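Local coordinates for F-actin-capping protein subunit alpha (Dictyostelium discoideum, PDB 4AKR) that binds the fast-growing barbed ends of actin filaments independently of calcium and blocks subunit exchange there, without severing the filaments, at residues Ile156-Asn160 with Ala161-Gly165; Ala238-Asn241 with Asn242-Thr245; Met246-Thr249 with Thr250-Leu254. One frame throughout, in Å; residues are numbered along the deposited sequence.

Contact 1: Ile156-Asn160 with Ala161-Gly165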
# COMPACT_ATOMS: atom_id res chain seq x y z
N ILE A 156 10.70 9.73 -5.81
CA ILE A 156 11.84 8.91 -6.14
C ILE A 156 11.33 7.64 -6.81
O ILE A 156 10.26 7.13 -6.47
CB ILE A 156 12.65 8.55 -4.89
CG1 ILE A 156 13.89 7.76 -5.29
CG2 ILE A 156 11.80 7.74 -3.94
CD1 ILE A 156 14.85 7.55 -4.15
N TYR A 157 12.08 7.13 -7.77
CA TYR A 157 11.67 5.94 -8.47
C TYR A 157 12.87 5.14 -8.93
O TYR A 157 13.65 5.59 -9.76
CB TYR A 157 10.78 6.31 -9.67
CG TYR A 157 10.17 5.12 -10.38
CD1 TYR A 157 9.59 4.07 -9.67
CD2 TYR A 157 10.14 5.07 -11.78
CE1 TYR A 157 8.99 2.99 -10.34
CE2 TYR A 157 9.55 4.00 -12.45
CZ TYR A 157 8.98 2.96 -11.72
OH TYR A 157 8.38 1.90 -12.39
N LYS A 158 13.00 3.94 -8.37
CA LYS A 158 14.09 3.04 -8.71
C LYS A 158 13.47 1.68 -8.97
O LYS A 158 13.56 0.77 -8.14
CB LYS A 158 15.07 2.97 -7.55
CG LYS A 158 15.73 4.29 -7.21
CD LYS A 158 16.71 4.71 -8.30
CE LYS A 158 17.32 6.06 -7.97
NZ LYS A 158 17.91 6.06 -6.61
N PRO A 159 12.83 1.52 -10.13
CA PRO A 159 12.22 0.22 -10.41
C PRO A 159 13.18 -0.96 -10.25
O PRO A 159 12.74 -2.07 -9.91
CB PRO A 159 11.70 0.38 -11.84
CG PRO A 159 12.59 1.42 -12.42
CD PRO A 159 12.76 2.40 -11.30
N ASN A 160 14.47 -0.73 -10.47
CA ASN A 160 15.48 -1.79 -10.34
C ASN A 160 15.66 -2.20 -8.90
O ASN A 160 16.11 -3.31 -8.61
CB ASN A 160 16.83 -1.34 -10.90
CG ASN A 160 16.85 -1.31 -12.42
OD1 ASN A 160 17.81 -0.82 -13.02
ND2 ASN A 160 15.80 -1.83 -13.04
N ALA A 161 15.33 -1.29 -7.99
CA ALA A 161 15.44 -1.59 -6.58
C ALA A 161 14.04 -1.88 -6.04
O ALA A 161 13.85 -2.02 -4.83
CB ALA A 161 16.07 -0.42 -5.85
N PHE A 162 13.07 -1.95 -6.94
CA PHE A 162 11.68 -2.24 -6.59
C PHE A 162 10.98 -1.30 -5.62
O PHE A 162 10.19 -1.74 -4.78
CB PHE A 162 11.58 -3.65 -6.02
CG PHE A 162 12.01 -4.71 -6.97
CD1 PHE A 162 11.14 -5.18 -7.95
CD2 PHE A 162 13.29 -5.25 -6.90
CE1 PHE A 162 11.53 -6.17 -8.84
CE2 PHE A 162 13.70 -6.24 -7.78
CZ PHE A 162 12.82 -6.70 -8.76
N TYR A 163 11.25 -0.00 -5.70
CA TYR A 163 10.58 0.90 -4.79
C TYR A 163 10.40 2.29 -5.34
O TYR A 163 11.08 2.71 -6.28
CB TYR A 163 11.33 0.97 -3.45
CG TYR A 163 12.58 1.81 -3.47
CD1 TYR A 163 12.53 3.17 -3.17
CD2 TYR A 163 13.81 1.25 -3.77
CE1 TYR A 163 13.68 3.95 -3.16
CE2 TYR A 163 14.97 2.02 -3.76
CZ TYR A 163 14.90 3.37 -3.46
OH TYR A 163 16.04 4.13 -3.44
N SER A 164 9.44 3.01 -4.74
CA SER A 164 9.15 4.38 -5.13
C SER A 164 8.60 5.11 -3.92
O SER A 164 8.25 4.49 -2.92
CB SER A 164 8.12 4.42 -6.27
OG SER A 164 6.83 4.03 -5.83
N GLY A 165 8.53 6.43 -4.02
CA GLY A 165 8.01 7.21 -2.93
C GLY A 165 7.76 8.64 -3.33
O GLY A 165 8.26 9.10 -4.35
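Tyr163 carries most of the side-chain contact here, lying beside Lys158 with both chains heading the same way. CB of Lys158 sits over one face of the phenol ring, 3.9 Å from Tyr163 CE2, and CG follows the ring outward as far as the hydroxyl. Ile156 comes obliquely to the same hydroxyl end from the CE1 side, its CD1 3.7 Å from Tyr163 OH. Two torsions make this possible: Tyr163 holds CG between its own backbone N and carbonyl carbon (chi1 77°), while Ile156 runs out fully extended. CG2 of Ile156 meanwhile rests against the backbone of Gly165, with Gly165 N 3.5 Å away.

On the opposite face of the sheet, Tyr157 CD1 meets Ser164 CB at 3.7 Å. The CD atom of Pro159 lies over the centre of that Tyr157 ring. Ser164 OG is hydrogen-bonded to Glu22 OE2, and the loop of Glu22 also packs against Tyr157.

Strands 145-158 and 163-175 form an antiparallel beta hairpin, and this is its turn. Ile156 and Gly165 make a hydrogen-bonded pair, Tyr157 and Ser164 a non-hydrogen-bonded one, and Lys158 pairs again with Tyr163. Lys158 N gives a nearly straight bond to Tyr163 O (3.1 Å, 170°); the return bond from Tyr163 N is weak. Phe162 and Tyr163 both face Lys158, a G1 beta bulge, and Phe162 takes positive phi (59°) to make it.

Within the turn, Ala161 N bonds Lys158 O at 2.7 Å, approaching from above the carbonyl plane. Phe162 N makes a weak bond to Pro159 O, an atom also over one face of the Phe162 ring. Further out, Phe162 and Ser164 bond through their backbones to Phe195, just past strand 181-194, and to His193 on it; apolar side chains of another chain pack on Ile156 and Tyr163.

Contact 2: Ala238-Asn241 with Asn242-Thr245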
# COMPACT_ATOMS: atom_id res chain seq x y z
N ALA A 238 8.40 12.35 14.75
CA ALA A 238 7.31 11.49 15.18
C ALA A 238 7.21 10.27 14.26
O ALA A 238 6.95 9.16 14.71
CB ALA A 238 6.01 12.26 15.16
N LEU A 239 7.42 10.49 12.96
CA LEU A 239 7.35 9.39 12.01
C LEU A 239 8.46 8.38 12.21
O LEU A 239 8.23 7.19 12.03
CB LEU A 239 7.36 9.92 10.57
CG LEU A 239 6.06 10.60 10.15
CD1 LEU A 239 6.13 11.02 8.69
CD2 LEU A 239 4.89 9.62 10.39
N ASP A 240 9.65 8.83 12.57
CA ASP A 240 10.77 7.92 12.80
C ASP A 240 10.54 7.09 14.05
O ASP A 240 10.82 5.89 14.09
CB ASP A 240 12.10 8.69 12.93
CG ASP A 240 12.66 9.14 11.58
OD1 ASP A 240 12.37 8.49 10.55
OD2 ASP A 240 13.42 10.13 11.55
N ASN A 241 10.02 7.73 15.09
CA ASN A 241 9.72 7.06 16.35
C ASN A 241 8.64 6.00 16.12
O ASN A 241 8.75 4.86 16.58
CB ASN A 241 9.20 8.06 17.39
CG ASN A 241 10.20 9.14 17.72
OD1 ASN A 241 9.83 10.26 18.09
ND2 ASN A 241 11.49 8.81 17.60
N ASN A 242 7.59 6.39 15.39
CA ASN A 242 6.47 5.51 15.10
C ASN A 242 6.89 4.17 14.51
O ASN A 242 6.27 3.14 14.81
CB ASN A 242 5.50 6.20 14.14
CG ASN A 242 4.24 5.40 13.92
OD1 ASN A 242 3.46 5.19 14.84
ND2 ASN A 242 4.03 4.94 12.69
N TYR A 243 7.92 4.17 13.67
CA TYR A 243 8.40 2.93 13.08
C TYR A 243 8.79 1.93 14.15
O TYR A 243 8.43 0.75 14.09
CB TYR A 243 9.61 3.18 12.18
CG TYR A 243 9.26 3.74 10.82
CD1 TYR A 243 8.60 2.95 9.88
CD2 TYR A 243 9.57 5.06 10.49
CE1 TYR A 243 8.26 3.46 8.63
CE2 TYR A 243 9.23 5.57 9.24
CZ TYR A 243 8.58 4.76 8.32
OH TYR A 243 8.25 5.26 7.09
N SER A 244 9.53 2.42 15.15
CA SER A 244 9.98 1.58 16.24
C SER A 244 8.79 1.07 17.03
O SER A 244 8.67 -0.12 17.29
CB SER A 244 10.91 2.38 17.16
OG SER A 244 11.99 2.91 16.43
N THR A 245 7.92 2.00 17.41
CA THR A 245 6.73 1.66 18.18
C THR A 245 5.94 0.54 17.51
O THR A 245 5.62 -0.46 18.15
CB THR A 245 5.82 2.88 18.33
OG1 THR A 245 6.54 3.93 19.00
CG2 THR A 245 4.59 2.53 19.14
O HOH W 1 6.36 5.68 10.52
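Tyr243 lays its ring back against the preceding turn, beside Leu239 and Asp240, within the long alpha helix 217-248. Successive backbone carbonyls here meet groups three and four residues further on, as expected of a helix.

Among the backbone bonds, Asn242 N to Ala238 O (2.9 Å) and Thr245 N to Asn241 O (3.1 Å) are sound, the second close to straight at 170°. Between them Tyr243 N makes only weak bonds, to Leu239 O and to Asp240 O.

The side-chain contacts come mostly from Tyr243. With CG anti to the carbonyl carbon and beside the backbone N (chi1 -78°), the ring folds back along the helix. CD2 comes to 3.0 Å from Leu239 O, and the ring presents its edge, in plane, to Asp240 CA. Ser244 CB packs on Asn241 O, and Thr245 OG1 bends back to give that same carbonyl oxygen a weak bond.

Contacts with another chain lie along this turn. Asp240 OD1 makes a weak hydrogen bond to a polar side chain there, and Asn242 and Tyr243 pack against polar side chains of the same partner.

The remaining link runs through water. A single molecule donates to Leu239 O at 2.8 Å and accepts from Asn242 ND2, bridging a backbone carbonyl to the amide three residues on. Leu239 O is therefore shared between this water and the weak bond from Tyr243 N. The water oxygen lies 3.0 Å above the plane of the Tyr243 ring, over its centre.

Contact 3: Met246-Thr249 with Thr250-Leu254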
# COMPACT_ATOMS: atom_id res chain seq x y z
N MET A 246 5.63 0.71 16.23
CA MET A 246 4.87 -0.29 15.49
C MET A 246 5.57 -1.63 15.49
O MET A 246 4.99 -2.65 15.83
CB MET A 246 4.63 0.15 14.05
CG MET A 246 3.66 1.31 13.89
SD MET A 246 3.19 1.59 12.18
CE MET A 246 4.61 2.44 11.55
N GLY A 247 6.84 -1.62 15.10
CA GLY A 247 7.60 -2.86 15.05
C GLY A 247 7.94 -3.47 16.39
O GLY A 247 8.26 -4.66 16.46
N ASP A 248 7.87 -2.68 17.46
CA ASP A 248 8.17 -3.18 18.79
C ASP A 248 6.93 -3.44 19.62
O ASP A 248 7.02 -3.98 20.71
CB ASP A 248 9.08 -2.20 19.55
CG ASP A 248 10.51 -2.23 19.06
OD1 ASP A 248 10.78 -1.68 17.97
OD2 ASP A 248 11.36 -2.82 19.77
N THR A 249 5.77 -3.05 19.10
CA THR A 249 4.55 -3.29 19.85
C THR A 249 3.57 -4.17 19.06
O THR A 249 3.53 -5.39 19.24
CB THR A 249 3.86 -1.94 20.24
OG1 THR A 249 3.43 -1.25 19.07
CG2 THR A 249 4.84 -1.05 21.00
N THR A 250 2.79 -3.55 18.18
CA THR A 250 1.82 -4.29 17.37
C THR A 250 2.43 -5.47 16.62
O THR A 250 1.86 -6.56 16.61
CB THR A 250 1.14 -3.35 16.37
OG1 THR A 250 0.52 -2.27 17.07
CG2 THR A 250 0.07 -4.09 15.57
N PHE A 251 3.59 -5.26 15.99
CA PHE A 251 4.24 -6.31 15.22
C PHE A 251 4.62 -7.55 16.03
O PHE A 251 4.30 -8.67 15.65
CB PHE A 251 5.48 -5.78 14.52
CG PHE A 251 6.14 -6.79 13.61
CD1 PHE A 251 5.50 -7.23 12.46
CD2 PHE A 251 7.38 -7.32 13.94
CE1 PHE A 251 6.08 -8.19 11.64
CE2 PHE A 251 7.97 -8.29 13.12
CZ PHE A 251 7.32 -8.72 11.97
N LYS A 252 5.31 -7.35 17.14
CA LYS A 252 5.72 -8.48 17.96
C LYS A 252 4.51 -9.12 18.61
O LYS A 252 4.56 -10.29 19.01
CB LYS A 252 6.75 -8.04 19.00
CG LYS A 252 7.99 -7.43 18.37
CD LYS A 252 9.13 -7.25 19.36
CE LYS A 252 10.20 -6.31 18.80
NZ LYS A 252 10.54 -6.64 17.38
N ALA A 253 3.42 -8.36 18.70
CA ALA A 253 2.18 -8.85 19.29
C ALA A 253 1.30 -9.57 18.27
O ALA A 253 0.10 -9.72 18.47
CB ALA A 253 1.41 -7.69 19.89
N LEU A 254 1.89 -10.01 17.16
CA LEU A 254 1.14 -10.74 16.14
C LEU A 254 1.64 -12.17 16.11
O LEU A 254 0.95 -13.08 16.56
CB LEU A 254 1.31 -10.07 14.78
CG LEU A 254 0.45 -8.82 14.63
CD1 LEU A 254 0.80 -8.06 13.38
CD2 LEU A 254 -1.03 -9.23 14.64
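Thr250 opens the second segment against the end of helix 217-248, its CB 4.0 Å from Met246 O. Its N lies near that oxygen too, but at a poor angle, and the bond goes instead to the next residue. The preceding Thr249 has already left helical backbone angles, and its OG1 is hydrogen-bonded back to Thr245 O.

Phe251 N takes Met246 O at 3.0 Å, a nearly straight bond (169°) that spans five residues rather than four. Its CB packs 3.4 Å from the same oxygen. CG stands anti to Phe251 N (chi1 -176°), which carries the ring away from residues 246-249, and Gly247 O lies at the ring's edge, near its plane. The ring also meets an aromatic side chain of another chain edge-to-face.

Lys252 runs its chain back over the last helical turn. CG comes 3.4 Å from Gly247 O, CE rests on Asp248 CA, and a bend at the final torsion (chi4 -46°) returns NZ to the carbonyl, where it bonds Gly247 O at 3.2 Å. Asp248 lies side by side with Lys252, pointing the same way. Its OD2 stays 4.6 Å from NZ, beyond a salt bridge, though the opposite charges probably still attract; NZ also has a distant, weakly interacting acidic side chain of another chain.

Ala253 N bonds Thr249 O at 3.0 Å, and Ala253 CB leans on the same oxygen. Leu254 N then closes on Phe251 O. The i to i+5 bond from Phe251 N makes a pi-turn at the C-terminus of helix 217-248, with Lys252 NZ bonding a last-turn carbonyl.

In the fold
Contact 1 is a surface feature, the turn of a hairpin in the five-stranded antiparallel sheet; contacts 2 and 3 are partly buried and follow one another on helix 217-248, their centres 12 Å apart. The hairpin turn stands clear of both, its centre 22 Å from that of contact 2 and 27 Å from that of contact 3. Cross-strand pairing and a bulge shape contact 1, with side chains grouped on two sheet faces. Within the helix, contact 2 relies on backbone bonds, a folded-back ring and a water, whereas at the helix end contact 3 brings in a lysine ammonium group. Another chain packs against all three.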